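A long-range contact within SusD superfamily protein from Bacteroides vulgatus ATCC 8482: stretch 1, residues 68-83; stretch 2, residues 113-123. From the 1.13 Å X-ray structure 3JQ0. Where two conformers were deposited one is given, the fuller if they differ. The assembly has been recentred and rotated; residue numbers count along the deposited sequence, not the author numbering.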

# COMPACT_ATOMS: atom_id res chain seq x y z
N GLY A 68 -5.52 -1.13 17.73
CA GLY A 68 -5.04 -1.64 16.43
C GLY A 68 -3.53 -1.51 16.30
O GLY A 68 -2.85 -2.53 16.12
N ILE A 69 -3.03 -0.27 16.34
CA ILE A 69 -1.60 0.02 16.31
C ILE A 69 -1.32 1.04 17.40
O ILE A 69 -1.93 2.11 17.40
N SER A 70 -0.41 0.70 18.30
CA SER A 70 0.03 1.57 19.39
C SER A 70 1.11 2.55 18.98
O SER A 70 1.87 2.32 18.04
N ASN A 71 1.22 3.63 19.76
CA ASN A 71 2.38 4.52 19.72
C ASN A 71 2.75 5.01 18.35
O ASN A 71 3.91 4.97 17.94
N TYR A 72 1.75 5.43 17.60
CA TYR A 72 1.97 6.04 16.28
C TYR A 72 2.76 5.09 15.37
O TYR A 72 3.56 5.53 14.53
N GLY A 73 2.53 3.80 15.51
CA GLY A 73 3.23 2.84 14.68
C GLY A 73 4.72 2.80 14.87
O GLY A 73 5.42 2.34 13.98
N ASP A 74 5.22 3.29 16.01
CA ASP A 74 6.61 3.40 16.31
C ASP A 74 7.37 4.29 15.30
O ASP A 74 8.57 4.13 15.10
N MSE A 75 6.67 5.22 14.69
CA MSE A 75 7.31 6.08 13.66
C MSE A 75 8.20 7.18 14.19
O MSE A 75 9.14 7.58 13.51
N TYR A 76 7.96 7.63 15.43
CA TYR A 76 8.74 8.75 15.93
C TYR A 76 10.21 8.43 16.15
O TYR A 76 11.08 9.27 15.97
N LYS A 77 10.55 7.21 16.52
CA LYS A 77 11.99 6.94 16.71
C LYS A 77 12.68 6.86 15.34
O LYS A 77 13.88 7.10 15.26
N ILE A 78 11.93 6.56 14.24
CA ILE A 78 12.51 6.70 12.89
C ILE A 78 12.73 8.15 12.54
O ILE A 78 13.79 8.54 12.08
N ILE A 79 11.71 8.95 12.80
CA ILE A 79 11.78 10.39 12.56
C ILE A 79 13.00 11.00 13.28
O ILE A 79 13.74 11.81 12.71
N ASN A 80 13.22 10.60 14.53
CA ASN A 80 14.38 11.07 15.30
C ASN A 80 15.66 10.81 14.54
O ASN A 80 16.52 11.70 14.40
N GLN A 81 15.83 9.57 14.05
CA GLN A 81 17.05 9.26 13.31
C GLN A 81 17.16 10.03 11.99
O GLN A 81 18.23 10.45 11.60
N ILE A 82 16.04 10.20 11.26
CA ILE A 82 16.05 10.98 10.03
C ILE A 82 16.52 12.41 10.36
O ILE A 82 17.30 13.02 9.61
N ASN A 83 15.97 12.97 11.43
CA ASN A 83 16.35 14.33 11.83
C ASN A 83 17.85 14.48 12.08
O ASN A 83 18.49 15.46 11.68
N TYR A 113 7.13 11.47 4.19
CA TYR A 113 6.39 10.23 3.98
C TYR A 113 5.78 9.71 5.28
O TYR A 113 4.61 9.34 5.37
N LEU A 114 6.58 9.69 6.34
CA LEU A 114 6.11 9.23 7.63
C LEU A 114 5.05 10.18 8.20
O LEU A 114 4.02 9.73 8.68
N TYR A 115 5.31 11.47 8.14
CA TYR A 115 4.33 12.41 8.61
C TYR A 115 3.02 12.34 7.85
O TYR A 115 1.95 12.62 8.43
N PHE A 116 3.05 11.95 6.56
CA PHE A 116 1.82 11.83 5.77
C PHE A 116 1.00 10.59 6.18
O PHE A 116 -0.23 10.66 6.21
N HIS A 117 1.65 9.49 6.56
CA HIS A 117 0.93 8.39 7.23
C HIS A 117 0.31 8.88 8.53
O HIS A 117 -0.83 8.58 8.87
N LEU A 118 1.09 9.62 9.32
CA LEU A 118 0.58 10.12 10.61
C LEU A 118 -0.62 11.05 10.45
O LEU A 118 -1.60 10.94 11.16
N LEU A 119 -0.54 11.96 9.47
CA LEU A 119 -1.64 12.90 9.22
C LEU A 119 -2.94 12.16 8.88
O LEU A 119 -3.98 12.44 9.43
N ARG A 120 -2.85 11.20 7.95
CA ARG A 120 -4.03 10.49 7.49
C ARG A 120 -4.61 9.55 8.53
O ARG A 120 -5.79 9.23 8.51
N SER A 121 -3.75 9.11 9.45
CA SER A 121 -4.12 8.08 10.42
C SER A 121 -4.51 8.65 11.78
O SER A 121 -5.53 8.29 12.34
N TRP A 122 -3.67 9.53 12.34
CA TRP A 122 -3.88 10.17 13.64
C TRP A 122 -4.29 11.65 13.61
O TRP A 122 -4.85 12.11 14.59
N GLY A 123 -4.07 12.34 12.50
CA GLY A 123 -4.56 13.73 12.35
C GLY A 123 -3.57 14.72 12.92
O GLY A 123 -2.51 14.99 12.36

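No hydrogen bond crosses between these stretches; 639 Å² is buried by apolar and aromatic packing, with the helices running nearly antiparallel at 151° and their axes 10.6 Å apart. Ile69 opens the contact. Its CB points toward stretch 2, chi1 m and chi2 t, and CG2 lies 4.1 Å from Trp122 CH2, while its carbonyl meets the indole edge, Ile69 O to Trp122 CZ2 at 3.6 Å. Ser70 and Asn71 point away and contribute nothing.

Tyr72 (chi1 m) leaves its backbone sideways, yet covers Trp122 twice: its ring edge meets the face of the indole, with CD1 3.7 Å from Trp122 CD2, and its CA sits 3.9 Å from the centroid of the six-membered ring. Trp122, also m at chi1, thus lies against backbone as well as side chain. Gly73 N lies 3.8 Å from Trp122 CH2. Its positive phi favours glycine, and a CB here would be crowded by Met75 CE.

Met75, a selenomethionine, points inward as m, t, with chi3 off-well at -105°. SE rests 3.8 Å from Leu114 CD2 and CE 3.6 Å from Leu118 CD2, so one flexible side chain bridges successive turns of the opposing helix.

Tyr76 (m) starts sideways, but its ring reaches back: CE1 is 3.7 Å from Tyr115 OH. Both tyrosine hydroxyls find hydrogen bonds elsewhere in the structure, so their burden is met outside this interface. Lys77 stays out of reach, its NZ in a salt bridge to Asp74 OD2 at 3.1 Å.

Ile78, Ile79 and Ile82, all m, t, join Met75 in forming the hole for Leu114, itself m, t; Ile78 CG2 approaches Leu114 CD1 to 3.7 Å and Ile82 CD1 approaches it to 3.8 Å. Ile79 also lays CD1 over the Tyr115 face, 4.0 Å from the ring centroid.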

# COMPACT_ATOMS: atom_id res chain seq x y z
CB ILE A 69 -1.16 0.58 14.93
CG1 ILE A 69 -1.49 -0.40 13.78
CG2 ILE A 69 0.31 0.98 14.99
CD1 ILE A 69 -1.19 0.19 12.42
CB SER A 70 0.55 0.74 20.58
OG SER A 70 -0.52 0.20 21.32
CB ASN A 71 3.60 3.88 20.41
CG ASN A 71 4.70 4.91 20.76
OD1 ASN A 71 4.40 6.08 21.00
ND2 ASN A 71 5.94 4.49 20.79
CB TYR A 72 2.64 7.41 16.41
CG TYR A 72 1.81 8.41 17.18
CD1 TYR A 72 0.65 8.97 16.66
CD2 TYR A 72 2.16 8.74 18.51
CE1 TYR A 72 -0.08 9.90 17.37
CE2 TYR A 72 1.43 9.70 19.21
CZ TYR A 72 0.33 10.28 18.63
OH TYR A 72 -0.33 11.27 19.33
CB ASP A 74 7.19 1.99 16.41
CG ASP A 74 8.48 1.98 17.08
OD1 ASP A 74 8.70 2.78 18.03
OD2 ASP A 74 9.32 1.19 16.63
CB MSE A 75 6.26 6.60 12.70
CG MSE A 75 5.70 5.53 11.80
SE MSE A 75 4.46 6.29 10.48
CE MSE A 75 2.82 5.75 11.23
CB TYR A 76 8.16 9.37 17.18
CG TYR A 76 7.02 10.32 16.83
CD1 TYR A 76 7.29 11.61 16.42
CD2 TYR A 76 5.70 9.93 16.86
CE1 TYR A 76 6.27 12.51 16.06
CE2 TYR A 76 4.66 10.80 16.49
CZ TYR A 76 4.94 12.08 16.11
OH TYR A 76 3.91 12.91 15.79
CB LYS A 77 12.30 5.78 17.63
CG LYS A 77 11.90 4.44 17.11
CD LYS A 77 12.39 3.40 18.14
CE LYS A 77 11.93 1.98 17.98
NZ LYS A 77 12.40 1.44 16.70
CB ILE A 78 11.65 6.02 11.78
CG1 ILE A 78 11.15 4.62 12.22
CG2 ILE A 78 12.36 6.01 10.47
CD1 ILE A 78 10.23 3.96 11.23
CB ILE A 79 10.43 11.07 12.93
CG1 ILE A 79 9.35 10.65 11.92
CG2 ILE A 79 10.57 12.60 12.96
CD1 ILE A 79 7.92 10.94 12.39
CB ASN A 80 14.38 10.37 16.66
CG ASN A 80 15.48 10.87 17.64
OD1 ASN A 80 16.49 11.50 17.28
ND2 ASN A 80 15.27 10.52 18.91
CB GLN A 81 17.15 7.73 13.07
CG GLN A 81 17.15 6.89 14.38
CD GLN A 81 18.25 7.22 15.28
OE1 GLN A 81 19.40 7.14 14.87
NE2 GLN A 81 17.93 7.57 16.54
CB ILE A 82 14.66 10.99 9.35
CG1 ILE A 82 14.25 9.59 8.88
CG2 ILE A 82 14.67 11.98 8.19
CD1 ILE A 82 12.78 9.45 8.50
CB ASN A 83 15.58 14.75 13.06
CG ASN A 83 14.06 14.88 12.80
OD1 ASN A 83 13.60 14.97 11.66
ND2 ASN A 83 13.29 14.90 13.87
CB TYR A 113 7.35 9.20 3.35
CG TYR A 113 6.71 7.88 3.10
CD1 TYR A 113 5.85 7.66 2.01
CD2 TYR A 113 6.91 6.81 3.97
CE1 TYR A 113 5.21 6.42 1.83
CE2 TYR A 113 6.31 5.59 3.76
CZ TYR A 113 5.45 5.41 2.75
OH TYR A 113 4.77 4.20 2.61
CB LEU A 114 7.27 9.01 8.61
CG LEU A 114 8.24 7.91 8.24
CD1 LEU A 114 9.42 7.88 9.19
CD2 LEU A 114 7.56 6.53 8.21
CB TYR A 115 4.86 13.85 8.66
CG TYR A 115 5.64 14.13 9.95
CD1 TYR A 115 5.00 14.24 11.16
CD2 TYR A 115 7.02 14.24 9.94
CE1 TYR A 115 5.70 14.45 12.34
CE2 TYR A 115 7.74 14.51 11.09
CZ TYR A 115 7.08 14.61 12.29
OH TYR A 115 7.74 14.81 13.50
CB PHE A 116 2.15 11.87 4.29
CG PHE A 116 0.95 11.90 3.38
CD1 PHE A 116 -0.06 12.84 3.53
CD2 PHE A 116 0.85 10.99 2.33
CE1 PHE A 116 -1.14 12.87 2.69
CE2 PHE A 116 -0.24 11.03 1.48
CZ PHE A 116 -1.24 11.98 1.65
CB HIS A 117 1.83 7.21 7.50
CG HIS A 117 2.05 6.31 6.34
ND1 HIS A 117 1.08 5.51 5.78
CD2 HIS A 117 3.21 6.02 5.68
CE1 HIS A 117 1.62 4.81 4.81
NE2 HIS A 117 2.91 5.11 4.71
CB LEU A 118 1.71 10.82 11.42
CG LEU A 118 2.87 9.93 11.91
CD1 LEU A 118 3.97 10.77 12.54
CD2 LEU A 118 2.33 8.91 12.91
CB LEU A 119 -1.28 13.80 8.04
CG LEU A 119 -2.38 14.75 7.61
CD1 LEU A 119 -2.69 15.82 8.65
CD2 LEU A 119 -2.04 15.37 6.26
CB ARG A 120 -3.72 9.75 6.19
CG ARG A 120 -3.42 10.66 5.00
CD ARG A 120 -3.12 9.86 3.75
NE ARG A 120 -1.81 9.23 3.86
CZ ARG A 120 -1.34 8.40 2.94
NH1 ARG A 120 -2.07 8.07 1.90
NH2 ARG A 120 -0.15 7.85 3.12
CB SER A 121 -3.01 7.03 10.52
OG SER A 121 -2.85 6.39 9.26
CB TRP A 122 -2.69 9.93 14.57
CG TRP A 122 -2.65 8.53 15.12
CD1 TRP A 122 -3.38 8.09 16.23
CD2 TRP A 122 -1.94 7.37 14.62
NE1 TRP A 122 -3.13 6.77 16.45
CE2 TRP A 122 -2.30 6.29 15.46
CE3 TRP A 122 -1.08 7.14 13.57
CZ2 TRP A 122 -1.75 5.02 15.26
CZ3 TRP A 122 -0.57 5.87 13.38
CH2 TRP A 122 -0.92 4.84 14.21